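Long-range contact in Maltose/maltodextrin transport permease homologue (Bdellovibrio bacteriovorus HD100, PDB 6FFL), which binds maltotriose as the maltodextrin-binding domain fused to the membrane subunit MalF, and probably delivers sugar for ABC-type import: residues Y63-Q68 with G268-S273. Sequence-based numbering, arbitrary orientation.
Sequences YGPSDQ and GTKGYS. With GLC (alpha-D-glucopyranose), chain B; GLC (alpha-D-glucopyranose), chain C.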
ATOM      1  N   TYR A  63       8.845   8.869   5.303  1.00 14.30           N
ATOM      2  CA  TYR A  63       7.751   8.790   4.332  1.00 12.43           C
ATOM      3  C   TYR A  63       7.268   7.355   4.239  1.00 11.71           C
ATOM      4  O   TYR A  63       8.060   6.463   3.934  1.00 14.00           O
ATOM      5  CB  TYR A  63       8.212   9.262   2.952  1.00 11.36           C
ATOM      6  CG  TYR A  63       7.174   9.149   1.846  1.00 10.54           C
ATOM      7  CD1 TYR A  63       7.010   7.960   1.120  1.00 14.66           C
ATOM      8  CD2 TYR A  63       6.380  10.243   1.508  1.00 12.58           C
ATOM      9  CE1 TYR A  63       6.062   7.865   0.096  1.00 15.23           C
ATOM     10  CE2 TYR A  63       5.446  10.168   0.482  1.00 10.76           C
ATOM     11  CZ  TYR A  63       5.291   8.982  -0.220  1.00 13.50           C
ATOM     12  OH  TYR A  63       4.354   8.914  -1.234  1.00 13.92           O
ATOM     13  N   GLY A  64       5.973   7.140   4.449  1.00 10.24           N
ATOM     14  CA  GLY A  64       5.407   5.808   4.300  1.00 11.96           C
ATOM     15  C   GLY A  64       3.903   5.795   4.480  1.00  9.91           C
ATOM     16  O   GLY A  64       3.262   6.845   4.632  1.00 12.28           O
ATOM     17  N   PRO A  65       3.322   4.594   4.532  1.00 11.13           N
ATOM     18  CA  PRO A  65       1.856   4.475   4.524  1.00 11.55           C
ATOM     19  C   PRO A  65       1.225   5.112   5.750  1.00 14.85           C
ATOM     20  O   PRO A  65       1.828   5.188   6.821  1.00 13.45           O
ATOM     21  CB  PRO A  65       1.610   2.960   4.517  1.00 12.99           C
ATOM     22  CG  PRO A  65       2.934   2.328   4.191  1.00 21.97           C
ATOM     23  CD  PRO A  65       4.006   3.287   4.588  1.00 12.08           C
ATOM     24  N   SER A  66      -0.026   5.544   5.587  1.00 12.25           N
ATOM     25  CA  SER A  66      -0.650   6.344   6.629  1.00 14.23           C
ATOM     26  C   SER A  66      -0.868   5.592   7.936  1.00 14.16           C
ATOM     27  O   SER A  66      -0.966   6.247   8.976  1.00 12.72           O
ATOM     28  CB  SER A  66      -1.970   6.919   6.133  1.00 23.63           C
ATOM     29  OG  SER A  66      -2.775   5.912   5.598  1.00 21.73           O
ATOM     30  N   ASP A  67      -0.936   4.247   7.933  1.00 11.37           N
ATOM     31  CA  ASP A  67      -1.124   3.606   9.229  1.00 12.73           C
ATOM     32  C   ASP A  67       0.112   3.696  10.111  1.00 12.22           C
ATOM     33  O   ASP A  67       0.025   3.357  11.299  1.00 15.83           O
ATOM     34  CB  ASP A  67      -1.602   2.143   9.084  1.00 13.60           C
ATOM     35  CG  ASP A  67      -0.645   1.265   8.288  1.00 19.48           C
ATOM     36  OD1 ASP A  67      -0.495   0.076   8.655  1.00 15.12           O
ATOM     37  OD2 ASP A  67      -0.102   1.738   7.264  1.00 14.07           O
ATOM     38  N   GLN A  68       1.240   4.195   9.613  1.00 13.14           N
ATOM     39  CA  GLN A  68       2.329   4.339  10.571  1.00 14.94           C
ATOM     40  C   GLN A  68       2.121   5.533  11.504  1.00 13.07           C
ATOM     41  O   GLN A  68       2.858   5.664  12.488  1.00 16.36           O
ATOM     42  CB  GLN A  68       3.686   4.378   9.853  1.00 23.64           C
ATOM     43  CG  GLN A  68       3.966   5.560   9.000  1.00 25.06           C
ATOM     44  CD  GLN A  68       5.173   5.348   8.088  1.00 20.78           C
ATOM     45  OE1 GLN A  68       5.569   4.222   7.784  1.00 22.49           O
ATOM     46  NE2 GLN A  68       5.764   6.439   7.660  1.00 17.75           N
ATOM     47  N   GLY A 268      -5.921   5.020   0.932  1.00 13.90           N
ATOM     48  CA  GLY A 268      -5.293   5.971   1.829  1.00 12.27           C
ATOM     49  C   GLY A 268      -4.199   6.774   1.167  1.00 12.00           C
ATOM     50  O   GLY A 268      -4.385   7.292   0.068  1.00 15.54           O
ATOM     51  N   THR A 269      -3.050   6.883   1.828  1.00 14.09           N
ATOM     52  CA  THR A 269      -1.953   7.665   1.289  1.00 12.67           C
ATOM     53  C   THR A 269      -0.637   7.086   1.785  1.00 12.16           C
ATOM     54  O   THR A 269      -0.597   6.210   2.655  1.00 13.11           O
ATOM     55  CB  THR A 269      -2.083   9.152   1.685  1.00 13.00           C
ATOM     56  OG1 THR A 269      -1.204   9.948   0.875  1.00 13.21           O
ATOM     57  CG2 THR A 269      -1.729   9.371   3.162  1.00 15.01           C
ATOM     58  N   LYS A 270       0.443   7.583   1.208  1.00 12.63           N
ATOM     59  CA  LYS A 270       1.770   7.501   1.802  1.00 13.10           C
ATOM     60  C   LYS A 270       2.271   8.933   1.914  1.00 12.07           C
ATOM     61  O   LYS A 270       2.103   9.720   0.981  1.00 12.05           O
ATOM     62  CB  LYS A 270       2.710   6.624   0.956  1.00 11.25           C
ATOM     63  CG  LYS A 270       2.228   5.158   0.811  1.00 13.69           C
ATOM     64  CD  LYS A 270       3.062   4.388  -0.204  1.00 16.11           C
ATOM     65  CE  LYS A 270       2.712   4.799  -1.641  1.00 19.79           C
ATOM     66  NZ  LYS A 270       1.286   4.506  -1.995  1.00 20.16           N
ATOM     67  N   GLY A 271       2.810   9.299   3.074  1.00 11.23           N
ATOM     68  CA  GLY A 271       3.106  10.703   3.261  1.00 12.12           C
ATOM     69  C   GLY A 271       4.235  10.942   4.235  1.00 14.73           C
ATOM     70  O   GLY A 271       4.807  10.008   4.802  1.00 13.40           O
ATOM     71  N   TYR A 272       4.532  12.230   4.427  1.00 14.26           N
ATOM     72  CA  TYR A 272       5.689  12.696   5.180  1.00 12.01           C
ATOM     73  C   TYR A 272       5.321  13.037   6.619  1.00 14.42           C
ATOM     74  O   TYR A 272       4.262  13.618   6.883  1.00 14.72           O
ATOM     75  CB  TYR A 272       6.299  13.929   4.504  1.00 12.40           C
ATOM     76  CG  TYR A 272       6.783  13.682   3.082  1.00 12.27           C
ATOM     77  CD1 TYR A 272       8.074  13.212   2.847  1.00 17.67           C
ATOM     78  CD2 TYR A 272       5.961  13.928   1.987  1.00 15.23           C
ATOM     79  CE1 TYR A 272       8.535  12.992   1.564  1.00 16.77           C
ATOM     80  CE2 TYR A 272       6.406  13.696   0.690  1.00 15.32           C
ATOM     81  CZ  TYR A 272       7.699  13.228   0.489  1.00 13.60           C
ATOM     82  OH  TYR A 272       8.164  12.988  -0.789  1.00 15.52           O
ATOM     83  N   SER A 273       6.206  12.663   7.543  1.00 13.10           N
ATOM     84  CA  SER A 273       6.139  13.094   8.932  1.00 13.38           C
ATOM     85  C   SER A 273       7.474  13.710   9.313  1.00 15.87           C
ATOM     86  O   SER A 273       8.508  13.363   8.741  1.00 15.08           O
ATOM     87  CB  SER A 273       5.830  11.926   9.890  1.00 13.95           C
ATOM     88  OG  SER A 273       4.589  11.297   9.583  1.00 15.94           O
TER
HETATM   89  C1  GLC B   3       0.468  -2.217   4.545  1.00 10.47           C
HETATM   90  C2  GLC B   3       0.612  -1.341   5.791  1.00 10.75           C
HETATM   91  C3  GLC B   3       1.710  -1.914   6.694  1.00 10.70           C
HETATM   92  C4  GLC B   3       1.394  -3.358   7.043  1.00 10.69           C
HETATM   93  C5  GLC B   3       1.205  -4.182   5.761  1.00  9.40           C
HETATM   94  C6  GLC B   3       0.682  -5.573   6.101  1.00 11.77           C
HETATM   95  O2  GLC B   3       0.904   0.024   5.432  1.00 13.05           O
HETATM   96  O3  GLC B   3       1.797  -1.147   7.915  1.00 11.62           O
HETATM   97  O4  GLC B   3       2.477  -3.899   7.815  1.00 12.36           O
HETATM   98  O5  GLC B   3       0.200  -3.561   4.952  1.00 12.56           O
HETATM   99  O6  GLC B   3       0.742  -6.463   4.965  1.00 12.72           O
HETATM  100  C1  GLC C   2       2.512  -1.393  -0.201  1.00 10.30           C
HETATM  101  C2  GLC C   2       1.640  -0.393   0.546  1.00  8.49           C
HETATM  102  C3  GLC C   2       1.747  -0.532   2.057  1.00  9.27           C
HETATM  103  C4  GLC C   2       1.490  -1.991   2.416  1.00 10.87           C
HETATM  104  C5  GLC C   2       2.484  -2.877   1.669  1.00 13.95           C
HETATM  105  C6  GLC C   2       2.267  -4.357   2.005  1.00 13.54           C
HETATM  106  O2  GLC C   2       2.030   0.929   0.129  1.00 13.85           O
HETATM  107  O3  GLC C   2       0.752   0.308   2.667  1.00 13.75           O
HETATM  108  O4  GLC C   2       1.683  -2.178   3.809  1.00 13.25           O
HETATM  109  O5  GLC C   2       2.264  -2.710   0.273  1.00 12.81           O
HETATM  110  O6  GLC C   2       3.415  -5.130   1.590  1.00 13.42           O
HETATM  111  O   HOH W   1      -2.771   4.148   3.232  1.00 27.82           O
HETATM  112  O   HOH W   2       5.517   9.128   8.023  1.00 19.61           O
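Gly-64 and Gly-271 face each other as the hydrogen-bonded pair of a short antiparallel match between strands 61-65 and 266-274. Gly-64 N donates to Gly-271 O (3.1 Å), and Gly-271 N returns to Gly-64 O from above the carbonyl plane (2.9 Å). CA-H...O contacts supplement both carbonyls. Beyond Pro-65, which brings no N-H, Ser-66 N makes a weak bond to Thr-269 O, where the strand passes into a 3-10 turn.

Two waters extend this polar network. One joins Ser-66 OG to Thr-269 O; the other accepts from Gln-68 NE2 and donates to Ser-273 OG.

Tyr-63, Pro-65, Lys-270 and Tyr-272 project from one face of the sheet, and the two tyrosines pack together there. Tyr-63 turns its ring edge to Tyr-272: CD2 stands 3.3 Å above that ring, over its centre, with the planes at 57°. Tyr-63 OH lies near Lys-270 CB but bonds to Asp-110.

The sugar is met at the end of the pairing. Asp-67 takes two hydroxyls of one glucose, O3 on OD1 (2.7 Å) and O2 on OD2 (2.7 Å), while Pro-65 CG rests 3.3 Å from O3 of the next glucose. Lys-270 CD lies near O2 of that second glucose, and NZ bonds to Asn-114, itself a sugar ligand. A bidentate carboxylate, beside proline carbons that touch hydroxyl oxygens of both glucoses, thus holds two sugar hydroxyls from a turn rooted in the sheet of this periplasmic-binding-protein fold.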